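Local coordinates for periplasmic sugar-binding domain protein (Pseudomonas fluorescens Pf-5, PDB 3H75) that probably binds a carbohydrate in the periplasm through its two-domain, alpha/beta architecture, at residues Y127-E132 and L208-N213; I146-F151 and P175-R180. All blocks are in the same frame, centred on the assembly; numbering follows the deposited sequence.

In the fold
The two interactions illustrate how one alpha/beta lobe of a periplasmic binding protein is put together: interaction 1 lays a helix on its central sheet, and interaction 2 pairs two strands within that sheet. Their centres lie about 11 Å apart on the same side of the chain's centre. Along the chain, helix 122-137 is followed by strand 146-152, helix 158-173, strand 177-184 and, later, strand 206-211, so interaction 2 is nested inside the loop closed by interaction 1. Strand 146-152 lies between 177-184 and 206-211 in the sheet. Probable backbone hydrogen bonds tie Phe151 to Trp210 and Ala212, while Leu208 packs on Ile146 and Leu148, making the two contacts continuous.

Interaction 1: Y127-E132 and L208-N213; sequences YRMLKE and LVWSAN
Met129, present as selenomethionine, bridges from helix 127-132 to strand 208-211, which runs nearly antiparallel to it, their axes 9.0 Å apart at closest approach. Its CB points toward the strand and meets the indole of Trp210, Met129 CB lying 3.7 Å from Trp210 CD1. CG stands anti to the carbonyl carbon (chi1 -77°), and the extended second torsion carries the chain on from the helix toward the strand. Met129 SE then comes to 3.4 Å from Ser211 O and makes an oblique Met-aromatic contact with the five-membered ring of Trp210. A bend at the last torsion (chi3 -73°) swings CE back to the indole, where Met129 CE lies 3.5 Å from Trp210 CE2. The two side chains cross at about a right angle, the methionine touching the ring at both its root and its tip.

The indole itself reaches back to the helix, its CG anti to its own backbone N. Its pyrrole edge faces the helix, with Leu130 N near the ring plane and 3.9 Å from Trp210 CD1. Trp210 NE1 is satisfied by Gly126 O, one turn before Leu130 in the helix, a bond that would help fix how the ring is turned. Further along, Leu130 CD1 meets Leu208 CD1 at 4.3 Å, tip to tip.

The contact is wholly buried. Helix 158-173 covers a further side, with Leu167 against Trp210 and Ala170 and Leu171 against Leu130, while Ser238 and Val240 of strand 236-240 and Glu259 of strand 257-260 touch Met129, so helix 122-137 packs on one face of the sheet.

Interaction 2: I146-F151 and P175-R180; sequences IELLAF and PQVHLR. With SO4 (sulfate ion), chain C.
Glu147 and Arg180 project from the same side of the sheet and cross obliquely, their carboxylate and guanidinium planes 85° apart. Arg180 folds back through bends at chi2 and chi3, laying its CG and CD along the carboxylate. The resulting salt bridge joins Arg180 NH1 to Glu147 OE1 at 3.0 Å; OE1 lies close to the guanidinium plane, whereas NH1 approaches from above the carboxylate plane. Along its other edge, between NH1 and NH2, the guanidinium takes a sulfate, probably from the crystallisation liquor, Arg180 NH2 to sulfate O3 at 2.8 Å. An alanine here would remove the guanidinium and would probably cost Glu147 this salt bridge and the sulfate one of its holders. A water links Glu147 OE2 to His178 ND1.

On the other face, Leu148 slants across its neighbours, its CD2 3.9 Å from both Val177 CG1 and Leu179 CD1. Ile146 CG1 and CD1 lie obliquely across the end of Gln176, whose NE2 is hydrogen-bonded to His144 O. Four backbone hydrogen bonds set the parallel register. With helix 158-173 covering the face of Leu148, Val177 and Leu179, this is a beta-alpha-beta crossover, the repeating unit of Rossmann-like binding-protein lobes, here ending at the edge strand 177-184.

Interaction 1: Y127-E132 and L208-N213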
# COMPACT_ATOMS: atom_id res chain seq x y z
N TYR A 127 10.02 -6.51 -5.22
CA TYR A 127 10.81 -7.33 -6.13
C TYR A 127 10.66 -6.81 -7.56
O TYR A 127 11.65 -6.55 -8.25
CB TYR A 127 10.31 -8.77 -6.04
CG TYR A 127 10.96 -9.75 -7.00
CD1 TYR A 127 12.28 -10.15 -6.81
CD2 TYR A 127 10.25 -10.30 -8.06
CE1 TYR A 127 12.88 -11.08 -7.66
CE2 TYR A 127 10.83 -11.23 -8.91
CZ TYR A 127 12.14 -11.62 -8.70
OH TYR A 127 12.73 -12.53 -9.55
N ARG A 128 9.42 -6.66 -8.00
CA ARG A 128 9.15 -6.20 -9.36
C ARG A 128 9.72 -4.82 -9.65
O ARG A 128 10.13 -4.56 -10.78
CB ARG A 128 7.64 -6.23 -9.63
CG ARG A 128 7.09 -7.65 -9.76
CD ARG A 128 7.70 -8.36 -10.97
NE ARG A 128 7.51 -9.81 -10.91
CZ ARG A 128 8.15 -10.68 -11.69
NH1 ARG A 128 9.03 -10.24 -12.59
NH2 ARG A 128 7.93 -11.98 -11.56
N MSE A 129 9.75 -3.93 -8.66
CA MSE A 129 10.30 -2.61 -8.93
C MSE A 129 11.75 -2.68 -9.40
O MSE A 129 12.11 -2.01 -10.36
CB MSE A 129 10.21 -1.69 -7.72
CG MSE A 129 8.81 -1.13 -7.49
SE MSE A 129 8.81 0.35 -6.24
CE MSE A 129 9.13 -0.66 -4.59
N LEU A 130 12.57 -3.48 -8.73
CA LEU A 130 13.96 -3.56 -9.16
C LEU A 130 14.07 -4.25 -10.51
O LEU A 130 14.83 -3.80 -11.37
CB LEU A 130 14.83 -4.28 -8.13
CG LEU A 130 16.33 -4.17 -8.46
CD1 LEU A 130 16.74 -2.71 -8.48
CD2 LEU A 130 17.15 -4.94 -7.45
N LYS A 131 13.32 -5.34 -10.70
CA LYS A 131 13.38 -6.05 -11.98
C LYS A 131 12.98 -5.13 -13.13
O LYS A 131 13.61 -5.14 -14.19
CB LYS A 131 12.47 -7.29 -11.96
CG LYS A 131 13.03 -8.43 -11.13
CD LYS A 131 12.22 -9.71 -11.31
CE LYS A 131 12.35 -10.28 -12.71
NZ LYS A 131 13.71 -10.80 -13.00
N GLU A 132 11.94 -4.32 -12.91
CA GLU A 132 11.47 -3.39 -13.93
C GLU A 132 12.49 -2.30 -14.21
O GLU A 132 12.73 -1.94 -15.36
CB GLU A 132 10.15 -2.75 -13.49
CG GLU A 132 8.94 -3.64 -13.67
CD GLU A 132 8.59 -3.82 -15.14
OE1 GLU A 132 8.19 -2.83 -15.78
OE2 GLU A 132 8.74 -4.96 -15.65
N LEU A 208 20.19 3.82 -10.64
CA LEU A 208 18.86 3.38 -10.23
C LEU A 208 18.49 3.82 -8.83
O LEU A 208 19.33 3.79 -7.93
CB LEU A 208 18.77 1.85 -10.28
CG LEU A 208 19.05 1.13 -11.60
CD1 LEU A 208 18.99 -0.38 -11.35
CD2 LEU A 208 18.04 1.56 -12.66
N VAL A 209 17.25 4.24 -8.64
CA VAL A 209 16.76 4.64 -7.33
C VAL A 209 15.43 3.93 -7.07
O VAL A 209 14.42 4.21 -7.72
CB VAL A 209 16.54 6.17 -7.22
CG1 VAL A 209 16.02 6.53 -5.83
CG2 VAL A 209 17.85 6.90 -7.50
N TRP A 210 15.47 2.98 -6.14
CA TRP A 210 14.30 2.20 -5.74
C TRP A 210 13.70 2.91 -4.52
O TRP A 210 14.42 3.23 -3.58
CB TRP A 210 14.78 0.80 -5.33
CG TRP A 210 13.74 -0.19 -4.85
CD1 TRP A 210 13.19 -1.21 -5.58
CD2 TRP A 210 13.24 -0.34 -3.51
NE1 TRP A 210 12.39 -1.99 -4.77
CE2 TRP A 210 12.40 -1.48 -3.50
CE3 TRP A 210 13.41 0.38 -2.32
CZ2 TRP A 210 11.75 -1.92 -2.34
CZ3 TRP A 210 12.76 -0.07 -1.16
CH2 TRP A 210 11.94 -1.21 -1.19
N SER A 211 12.40 3.19 -4.56
CA SER A 211 11.72 3.84 -3.44
C SER A 211 10.49 3.04 -3.03
O SER A 211 9.71 2.60 -3.89
CB SER A 211 11.29 5.26 -3.80
OG SER A 211 12.41 6.11 -3.92
N ALA A 212 10.31 2.85 -1.73
CA ALA A 212 9.17 2.09 -1.22
C ALA A 212 7.84 2.80 -1.39
O ALA A 212 6.79 2.22 -1.16
CB ALA A 212 9.40 1.70 0.23
N ASN A 213 7.86 4.08 -1.74
CA ASN A 213 6.60 4.77 -2.02
C ASN A 213 6.86 5.92 -2.98
O ASN A 213 8.03 6.25 -3.26
CB ASN A 213 5.87 5.19 -0.72
CG ASN A 213 6.28 6.55 -0.20
OD1 ASN A 213 7.34 7.06 -0.52
ND2 ASN A 213 5.42 7.14 0.63

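Interaction 2: I146-F151 and P175-R180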
# COMPACT_ATOMS: atom_id res chain seq x y z
N ILE A 146 26.16 -1.65 -11.55
CA ILE A 146 24.99 -0.80 -11.71
C ILE A 146 24.71 -0.32 -10.29
O ILE A 146 24.16 -1.07 -9.48
CB ILE A 146 23.77 -1.59 -12.23
CG1 ILE A 146 24.04 -2.08 -13.66
CG2 ILE A 146 22.52 -0.71 -12.20
CD1 ILE A 146 22.93 -2.97 -14.22
N GLU A 147 25.09 0.91 -9.98
CA GLU A 147 24.90 1.43 -8.64
C GLU A 147 23.47 1.85 -8.36
O GLU A 147 22.82 2.51 -9.18
CB GLU A 147 25.90 2.55 -8.37
CG GLU A 147 27.33 2.01 -8.48
CD GLU A 147 28.37 2.84 -7.77
OE1 GLU A 147 28.01 3.83 -7.10
OE2 GLU A 147 29.57 2.49 -7.87
N LEU A 148 23.00 1.45 -7.19
CA LEU A 148 21.63 1.66 -6.74
C LEU A 148 21.51 2.31 -5.36
O LEU A 148 22.31 2.03 -4.46
CB LEU A 148 20.93 0.31 -6.69
CG LEU A 148 19.61 0.17 -5.92
CD1 LEU A 148 18.46 0.69 -6.77
CD2 LEU A 148 19.39 -1.30 -5.57
N LEU A 149 20.50 3.16 -5.21
CA LEU A 149 20.19 3.78 -3.93
C LEU A 149 18.78 3.31 -3.62
O LEU A 149 17.96 3.18 -4.53
CB LEU A 149 20.20 5.32 -4.02
CG LEU A 149 21.56 5.98 -4.21
CD1 LEU A 149 21.38 7.50 -4.35
CD2 LEU A 149 22.47 5.68 -3.01
N ALA A 150 18.50 3.03 -2.36
CA ALA A 150 17.16 2.59 -1.98
C ALA A 150 16.61 3.42 -0.83
O ALA A 150 17.31 3.70 0.15
CB ALA A 150 17.18 1.12 -1.59
N PHE A 151 15.36 3.83 -0.97
CA PHE A 151 14.68 4.62 0.05
C PHE A 151 13.51 3.80 0.54
O PHE A 151 12.56 3.54 -0.20
CB PHE A 151 14.17 5.93 -0.55
CG PHE A 151 15.27 6.89 -0.91
CD1 PHE A 151 15.68 7.86 -0.00
CD2 PHE A 151 15.92 6.79 -2.13
CE1 PHE A 151 16.74 8.71 -0.30
CE2 PHE A 151 16.98 7.65 -2.44
CZ PHE A 151 17.39 8.61 -1.52
N PRO A 175 23.86 -9.83 -9.05
CA PRO A 175 25.09 -9.37 -8.40
C PRO A 175 25.74 -8.15 -9.04
O PRO A 175 26.55 -7.47 -8.41
CB PRO A 175 25.98 -10.61 -8.42
CG PRO A 175 25.47 -11.40 -9.58
CD PRO A 175 23.98 -11.24 -9.47
N GLN A 176 25.38 -7.85 -10.29
CA GLN A 176 25.95 -6.68 -10.97
C GLN A 176 25.41 -5.39 -10.35
O GLN A 176 26.03 -4.33 -10.46
CB GLN A 176 25.64 -6.71 -12.47
CG GLN A 176 26.11 -5.46 -13.20
CD GLN A 176 25.95 -5.56 -14.71
OE1 GLN A 176 24.89 -5.95 -15.21
NE2 GLN A 176 27.00 -5.20 -15.43
N VAL A 177 24.25 -5.48 -9.71
CA VAL A 177 23.64 -4.32 -9.07
C VAL A 177 24.29 -4.13 -7.70
O VAL A 177 24.35 -5.06 -6.89
CB VAL A 177 22.12 -4.49 -8.88
CG1 VAL A 177 21.54 -3.27 -8.17
CG2 VAL A 177 21.44 -4.67 -10.24
N HIS A 178 24.80 -2.93 -7.45
CA HIS A 178 25.45 -2.64 -6.18
C HIS A 178 24.68 -1.63 -5.37
O HIS A 178 24.69 -0.44 -5.68
CB HIS A 178 26.87 -2.14 -6.45
CG HIS A 178 27.71 -3.10 -7.23
ND1 HIS A 178 28.83 -2.70 -7.94
CD2 HIS A 178 27.60 -4.43 -7.42
CE1 HIS A 178 29.36 -3.76 -8.53
NE2 HIS A 178 28.63 -4.82 -8.24
N LEU A 179 24.00 -2.10 -4.33
CA LEU A 179 23.24 -1.22 -3.45
C LEU A 179 24.25 -0.46 -2.62
O LEU A 179 24.88 -1.02 -1.72
CB LEU A 179 22.33 -2.05 -2.54
CG LEU A 179 21.60 -1.29 -1.43
CD1 LEU A 179 20.64 -0.28 -2.02
CD2 LEU A 179 20.85 -2.29 -0.56
N ARG A 180 24.43 0.82 -2.93
CA ARG A 180 25.40 1.62 -2.19
C ARG A 180 24.88 2.00 -0.81
O ARG A 180 25.66 2.10 0.14
CB ARG A 180 25.77 2.88 -2.98
CG ARG A 180 26.38 2.61 -4.36
CD ARG A 180 27.46 1.53 -4.31
NE ARG A 180 28.50 1.80 -3.33
CZ ARG A 180 29.53 2.63 -3.52
NH1 ARG A 180 29.67 3.27 -4.67
NH2 ARG A 180 30.43 2.79 -2.56
S SO4 C . 33.11 4.63 -3.71
O1 SO4 C . 32.86 3.62 -4.76
O2 SO4 C . 32.14 5.73 -3.88
O3 SO4 C . 32.95 4.02 -2.38
O4 SO4 C . 34.48 5.15 -3.85
O HOH W 1 29.86 -0.10 -6.76